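Local structure of D,D-dipeptidase/D,D-carboxypeptidase (4MUQ) at residues L19-N24 with G239-G244; E79-Y84 with A101-S106. The protein is a zinc-dependent D,D-peptidase of the vancomycin-resistance system that probably hydrolyses D-Ala-D-Ala dipeptides and removes C-terminal D-alanine from peptidoglycan precursors. All blocks are in the same frame, centred on the assembly; numbering follows the deposited sequence. Where two conformers were deposited one is given.

Contact 1: residues L19-N24 with G239-G244. With PE3 (3,6,9,12,15,18,21,24,27,30,33,36,39-tridecaoxahentetracontane-1,41-diol), chain H.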
loop_
_atom_site.group_PDB
_atom_site.type_symbol
_atom_site.label_atom_id
_atom_site.label_comp_id
_atom_site.label_asym_id
_atom_site.label_seq_id
_atom_site.Cartn_x
_atom_site.Cartn_y
_atom_site.Cartn_z
ATOM N N LEU A 19 -3.822 -5.715 0.326
ATOM C CA LEU A 19 -5.064 -5.509 1.053
ATOM C C LEU A 19 -5.710 -4.191 0.679
ATOM O O LEU A 19 -5.070 -3.132 0.747
ATOM C CB LEU A 19 -4.815 -5.483 2.564
ATOM C CG LEU A 19 -4.230 -6.756 3.158
ATOM C CD1 LEU A 19 -3.955 -6.539 4.634
ATOM C CD2 LEU A 19 -5.163 -7.962 2.941
ATOM N N LEU A 20 -6.992 -4.232 0.343
ATOM C CA LEU A 20 -7.759 -3.004 0.218
ATOM C C LEU A 20 -8.413 -2.686 1.559
ATOM O O LEU A 20 -9.328 -3.395 1.996
ATOM C CB LEU A 20 -8.825 -3.147 -0.866
ATOM C CG LEU A 20 -9.722 -1.918 -1.047
ATOM C CD1 LEU A 20 -8.901 -0.679 -1.403
ATOM C CD2 LEU A 20 -10.749 -2.171 -2.117
ATOM N N VAL A 21 -7.927 -1.639 2.227
ATOM C CA VAL A 21 -8.418 -1.248 3.546
ATOM C C VAL A 21 -9.045 0.129 3.409
ATOM O O VAL A 21 -8.370 1.089 3.023
ATOM C CB VAL A 21 -7.275 -1.171 4.574
ATOM C CG1 VAL A 21 -7.807 -0.751 5.946
ATOM C CG2 VAL A 21 -6.568 -2.517 4.672
ATOM N N ASN A 22 -10.346 0.215 3.637
ATOM C CA ASN A 22 -11.059 1.484 3.494
ATOM C C ASN A 22 -12.333 1.432 4.334
ATOM O O ASN A 22 -12.503 0.506 5.144
ATOM C CB ASN A 22 -11.287 1.845 2.011
ATOM C CG ASN A 22 -12.255 0.911 1.303
ATOM O OD1 ASN A 22 -13.015 0.176 1.937
ATOM N ND2 ASN A 22 -12.248 0.957 -0.017
ATOM N N LYS A 23 -13.230 2.398 4.166
ATOM C CA LYS A 23 -14.441 2.435 4.981
ATOM C C LYS A 23 -15.261 1.157 4.822
ATOM O O LYS A 23 -15.847 0.665 5.784
ATOM C CB LYS A 23 -15.303 3.652 4.640
ATOM C CG LYS A 23 -16.543 3.782 5.511
ATOM C CD LYS A 23 -17.421 4.941 5.062
ATOM C CE LYS A 23 -18.655 5.066 5.944
ATOM N NZ LYS A 23 -19.640 6.034 5.380
ATOM N N ASN A 24 -15.278 0.613 3.612
ATOM C CA ASN A 24 -16.037 -0.601 3.313
ATOM C C ASN A 24 -15.387 -1.865 3.855
ATOM O O ASN A 24 -16.082 -2.817 4.208
ATOM C CB ASN A 24 -16.222 -0.754 1.804
ATOM C CG ASN A 24 -17.069 0.339 1.204
ATOM O OD1 ASN A 24 -16.831 0.772 0.070
ATOM N ND2 ASN A 24 -18.063 0.787 1.944
ATOM N N GLY A 239 -3.706 -11.624 -0.094
ATOM C CA GLY A 239 -5.142 -11.421 -0.056
ATOM C C GLY A 239 -5.488 -10.025 -0.563
ATOM O O GLY A 239 -4.631 -9.110 -0.574
ATOM N N ASN A 240 -6.744 -9.823 -0.952
ATOM C CA ASN A 240 -7.189 -8.478 -1.311
ATOM C C ASN A 240 -8.035 -7.810 -0.226
ATOM O O ASN A 240 -8.528 -6.690 -0.408
ATOM C CB ASN A 240 -7.892 -8.439 -2.668
ATOM C CG ASN A 240 -9.216 -9.196 -2.689
ATOM O OD1 ASN A 240 -9.712 -9.684 -1.662
ATOM N ND2 ASN A 240 -9.801 -9.299 -3.880
ATOM N N ASN A 241 -8.189 -8.517 0.892
ATOM C CA ASN A 241 -8.933 -8.058 2.072
ATOM C C ASN A 241 -10.444 -8.181 1.933
ATOM O O ASN A 241 -11.197 -7.723 2.795
ATOM C CB ASN A 241 -8.565 -6.614 2.475
ATOM C CG ASN A 241 -8.767 -6.360 3.950
ATOM O OD1 ASN A 241 -8.507 -7.232 4.785
ATOM N ND2 ASN A 241 -9.237 -5.155 4.291
ATOM N N ILE A 242 -10.888 -8.824 0.856
ATOM C CA ILE A 242 -12.315 -8.861 0.557
ATOM C C ILE A 242 -12.820 -10.265 0.233
ATOM O O ILE A 242 -13.707 -10.795 0.903
ATOM C CB ILE A 242 -12.663 -7.945 -0.643
ATOM C CG1 ILE A 242 -12.097 -6.538 -0.454
ATOM C CG2 ILE A 242 -14.175 -7.901 -0.864
ATOM C CD1 ILE A 242 -12.302 -5.647 -1.673
ATOM N N ASP A 243 -12.251 -10.874 -0.800
ATOM C CA ASP A 243 -12.872 -12.065 -1.345
ATOM C C ASP A 243 -11.924 -13.038 -2.011
ATOM O O ASP A 243 -12.376 -14.043 -2.529
ATOM C CB ASP A 243 -13.990 -11.666 -2.326
ATOM C CG ASP A 243 -13.506 -10.710 -3.420
ATOM O OD1 ASP A 243 -12.329 -10.802 -3.821
ATOM O OD2 ASP A 243 -14.317 -9.877 -3.889
ATOM N N GLY A 244 -10.627 -12.766 -2.021
ATOM C CA GLY A 244 -9.723 -13.658 -2.727
ATOM C C GLY A 244 -8.269 -13.234 -2.700
ATOM O O GLY A 244 -7.834 -12.410 -1.866
HETATM O O43 PE3 H . -19.237 3.012 -1.266
HETATM C C42 PE3 H . -17.885 3.474 -1.217
HETATM C C41 PE3 H . -17.777 4.907 -0.664
HETATM O O40 PE3 H . -16.366 5.233 -0.649
HETATM C C39 PE3 H . -15.844 4.197 0.183
HETATM C C38 PE3 H . -14.385 4.080 0.459
HETATM O O37 PE3 H . -14.390 2.917 1.293
#
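L19 and L20 run past the turn at N240 and N241 without regular secondary structure on either side, and one nearly straight backbone bond joins them, L20 N to N240 O at 3.0 Å. The next residue returns a bond from its side chain: N241 ND2 reaches L20 O at 2.9 Å, with the acceptor in the plane of the N241 amide and the donor standing above the carbonyl plane of L20. With CG anti to the backbone N (chi1 -153°), the N241 side chain is directed at L20. A further bond from N241 ND2 to P26 O ties the same amide to the chain just beyond 19-24. Leucine and valine branches pack beside these bonds. L19 crosses N241 at about a right angle, its CD2 branch resting 3.7 Å from N241 CB, while V21 CG2 touches ND2. L20 CD2 meets I242 CD1 at 3.8 Å, and both side chains also pack on T191 of helix 187-194. Within the turn, the CB of N240 is directed away from L19-N24, and its amide grips the backbone of the turn: OD1 accepts from the amides of I242, D243 and G244, with D243 N in the carbonyl plane on a lone pair, and ND2 gives a bond to D243 OD1 (2.9 Å). This is an Asx turn extended to an Asx motif, shaping the beta-hairpin connection between antiparallel strands 234-239 and 244-250.

Contact 2: residues E79-Y84 with A101-S106. With LY0 ((2R)-3-[(R)-[(1R)-1-aminoethyl](hydroxy)phosphoryl]-2-methylpropanoic acid), chain C; 2D8 ((2R)-3-[(R)-[(1S)-1-aminoethyl](hydroxy)phosphoryl]-2-methylpropanoic acid), chain D.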
loop_
_atom_site.group_PDB
_atom_site.type_symbol
_atom_site.label_atom_id
_atom_site.label_comp_id
_atom_site.label_asym_id
_atom_site.label_seq_id
_atom_site.Cartn_x
_atom_site.Cartn_y
_atom_site.Cartn_z
ATOM N N GLU A 79 -3.451 4.494 18.677
ATOM C CA GLU A 79 -2.977 5.716 18.029
ATOM C C GLU A 79 -3.999 6.264 17.039
ATOM O O GLU A 79 -4.284 7.469 16.994
ATOM C CB GLU A 79 -1.690 5.443 17.266
ATOM C CG GLU A 79 -0.480 5.168 18.112
ATOM C CD GLU A 79 0.714 4.876 17.237
ATOM O OE1 GLU A 79 1.136 3.706 17.173
ATOM O OE2 GLU A 79 1.203 5.821 16.581
ATOM N N GLN A 80 -4.535 5.382 16.197
ATOM C CA GLN A 80 -5.493 5.826 15.197
ATOM C C GLN A 80 -6.765 6.377 15.855
ATOM O O GLN A 80 -7.347 7.375 15.398
ATOM C CB GLN A 80 -5.833 4.675 14.248
ATOM C CG GLN A 80 -6.736 5.076 13.090
ATOM C CD GLN A 80 -6.015 5.958 12.084
ATOM O OE1 GLN A 80 -4.781 5.990 12.040
ATOM N NE2 GLN A 80 -6.784 6.676 11.269
ATOM N N THR A 81 -7.179 5.733 16.938
ATOM C CA THR A 81 -8.350 6.166 17.693
ATOM C C THR A 81 -8.115 7.550 18.295
ATOM O O THR A 81 -8.980 8.446 18.207
ATOM C CB THR A 81 -8.683 5.155 18.800
ATOM O OG1 THR A 81 -8.899 3.863 18.200
ATOM C CG2 THR A 81 -9.939 5.535 19.548
ATOM N N ALA A 82 -6.934 7.746 18.889
ATOM C CA ALA A 82 -6.586 9.054 19.456
ATOM C C ALA A 82 -6.555 10.141 18.382
ATOM O O ALA A 82 -7.016 11.264 18.614
ATOM C CB ALA A 82 -5.243 8.984 20.186
ATOM N N ILE A 83 -6.023 9.816 17.210
ATOM C CA ILE A 83 -5.956 10.818 16.148
ATOM C C ILE A 83 -7.367 11.184 15.712
ATOM O O ILE A 83 -7.690 12.365 15.577
ATOM C CB ILE A 83 -5.130 10.340 14.943
ATOM C CG1 ILE A 83 -3.654 10.250 15.324
ATOM C CG2 ILE A 83 -5.328 11.262 13.727
ATOM C CD1 ILE A 83 -2.842 9.435 14.330
ATOM N N TYR A 84 -8.210 10.175 15.514
ATOM C CA TYR A 84 -9.578 10.407 15.059
ATOM C C TYR A 84 -10.343 11.253 16.081
ATOM O O TYR A 84 -10.938 12.280 15.738
ATOM C CB TYR A 84 -10.283 9.071 14.781
ATOM C CG TYR A 84 -11.591 9.222 14.047
ATOM C CD1 TYR A 84 -11.649 9.075 12.670
ATOM C CD2 TYR A 84 -12.774 9.502 14.728
ATOM C CE1 TYR A 84 -12.845 9.215 11.978
ATOM C CE2 TYR A 84 -13.971 9.663 14.047
ATOM C CZ TYR A 84 -13.996 9.500 12.674
ATOM O OH TYR A 84 -15.193 9.654 12.003
ATOM N N ALA A 101 -8.913 8.212 8.595
ATOM C CA ALA A 101 -9.624 6.951 8.500
ATOM C C ALA A 101 -10.208 6.521 9.850
ATOM O O ALA A 101 -9.639 6.800 10.903
ATOM C CB ALA A 101 -8.705 5.859 7.964
ATOM N N LEU A 102 -11.351 5.866 9.811
ATOM C CA LEU A 102 -11.888 5.236 11.016
ATOM C C LEU A 102 -10.867 4.255 11.602
ATOM O O LEU A 102 -10.126 3.595 10.865
ATOM C CB LEU A 102 -13.167 4.479 10.683
ATOM C CG LEU A 102 -14.413 5.285 10.315
ATOM C CD1 LEU A 102 -15.479 4.360 9.720
ATOM C CD2 LEU A 102 -14.941 5.994 11.540
ATOM N N PRO A 103 -10.829 4.138 12.933
ATOM C CA PRO A 103 -10.014 3.090 13.533
ATOM C C PRO A 103 -10.377 1.728 12.934
ATOM O O PRO A 103 -11.562 1.412 12.758
ATOM C CB PRO A 103 -10.407 3.167 15.010
ATOM C CG PRO A 103 -10.741 4.600 15.203
ATOM C CD PRO A 103 -11.456 5.005 13.944
ATOM N N ASN A 104 -9.346 0.935 12.643
ATOM C CA ASN A 104 -9.461 -0.349 11.952
ATOM C C ASN A 104 -9.798 -0.234 10.473
ATOM O O ASN A 104 -10.056 -1.234 9.830
ATOM C CB ASN A 104 -10.370 -1.342 12.681
ATOM C CG ASN A 104 -9.671 -1.999 13.846
ATOM O OD1 ASN A 104 -8.433 -2.017 13.914
ATOM N ND2 ASN A 104 -10.448 -2.527 14.763
ATOM N N HIS A 105 -9.760 0.982 9.940
ATOM C CA HIS A 105 -9.939 1.184 8.498
ATOM C C HIS A 105 -8.798 2.006 7.929
ATOM O O HIS A 105 -8.906 2.538 6.814
ATOM C CB HIS A 105 -11.272 1.890 8.206
ATOM C CG HIS A 105 -12.471 1.116 8.650
ATOM N ND1 HIS A 105 -13.278 0.424 7.774
ATOM C CD2 HIS A 105 -12.985 0.897 9.885
ATOM C CE1 HIS A 105 -14.252 -0.166 8.445
ATOM N NE2 HIS A 105 -14.094 0.105 9.731
ATOM N N SER A 106 -7.710 2.148 8.687
ATOM C CA SER A 106 -6.541 2.921 8.244
ATOM C C SER A 106 -5.432 2.026 7.711
ATOM O O SER A 106 -5.051 1.042 8.352
ATOM C CB SER A 106 -5.963 3.716 9.411
ATOM O OG SER A 106 -4.731 4.336 9.043
HETATM P P LY0 C . -3.608 10.245 7.088
HETATM C C1 LY0 C . -4.291 11.304 9.394
HETATM N N1 LY0 C . -4.286 12.775 7.576
HETATM C C2 LY0 C . -3.542 11.723 8.146
HETATM C C4 LY0 C . -5.331 9.794 6.737
HETATM C C5 LY0 C . -5.529 8.353 6.377
HETATM C C6 LY0 C . -5.563 7.503 7.637
HETATM C C7 LY0 C . -6.812 8.234 5.573
HETATM O O31 LY0 C . -2.957 9.065 7.846
HETATM O O32 LY0 C . -2.739 10.476 5.809
HETATM O O61 LY0 C . -5.127 6.367 7.547
HETATM O O62 LY0 C . -6.045 7.965 8.657
HETATM C C4 2D8 D . -5.333 9.789 6.728
HETATM C C5 2D8 D . -5.530 8.349 6.374
HETATM C C6 2D8 D . -5.563 7.502 7.637
HETATM C C7 2D8 D . -6.814 8.232 5.572
HETATM N N1 2D8 D . -2.323 12.240 8.243
HETATM P P 2D8 D . -3.613 10.244 7.082
HETATM C C1 2D8 D . -4.279 11.334 9.383
HETATM C C2 2D8 D . -3.635 11.761 8.079
HETATM O O31 2D8 D . -2.963 9.077 7.861
HETATM O O32 2D8 D . -2.737 10.478 5.808
HETATM O O61 2D8 D . -5.127 6.366 7.548
HETATM O O62 2D8 D . -6.045 7.965 8.657
#
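The flat amide of Q80 and the ring of Y84 meet the loop A101-S106 from one side of their helix. S106 CB stands 3.5 Å from Q80 CD, directly over the amide, while A101 O lies in the amide plane and accepts from NE2 at 2.9 Å. The Y84 ring is approached obliquely by A101 O (3.5 Å from CD1), P103 CD and L102 CD2; L102 lies alongside Y84, pointing the same way, and its CD2 comes within 3.7 Å of Y84 OH. Q80 reaches the loop because CG is anti to the backbone N (chi1 -175°) and the chain then bends at chi2 (70°). NE2 also donates to O62 of the bound phosphinate at 3.0 Å, so it bridges loop and ligand; OE1 is held by R75, itself a ligand partner. A101 N gives O62 a second bond, and S106 OG lies 2.6 Å from O61, so the contact builds the carboxylate end of the ligand pocket. Both diastereomers, LY0 and 2D8, place their carboxylate identically here. P103 crosses T81 at about a right angle, its CG packing 3.6 Å from T81 OG1, whose hydrogen bond goes to L77 O one turn earlier. L102-H105 forms a type II beta turn. The contact thus joins helix 77-91 to the loop leading from helix 93-99, where Y84 also packs on T96 and R97, towards strand 113-118.

How the contacts relate
Contact 1 is the more buried and lies nearer the centre of the chain; contact 2 is only partly buried. They share no helix or strand: contact 1 brings an early loop against the hairpin of the C-terminal sheet, whereas contact 2 pairs a helix with a loop of the D,D-peptidase ligand pocket. Asparagine bonds to backbone and leucine packing dominate the first, a ligand-binding glutamine with proline and tyrosine packing the second. Their centres are about 17 Å apart, yet they touch: N22 O lies 2.7 Å from H105 ND1, probably hydrogen-bonded, and V21 CG1 packs on the backbone of H105. Residues 19-24 thus link the hairpin to the pocket loop.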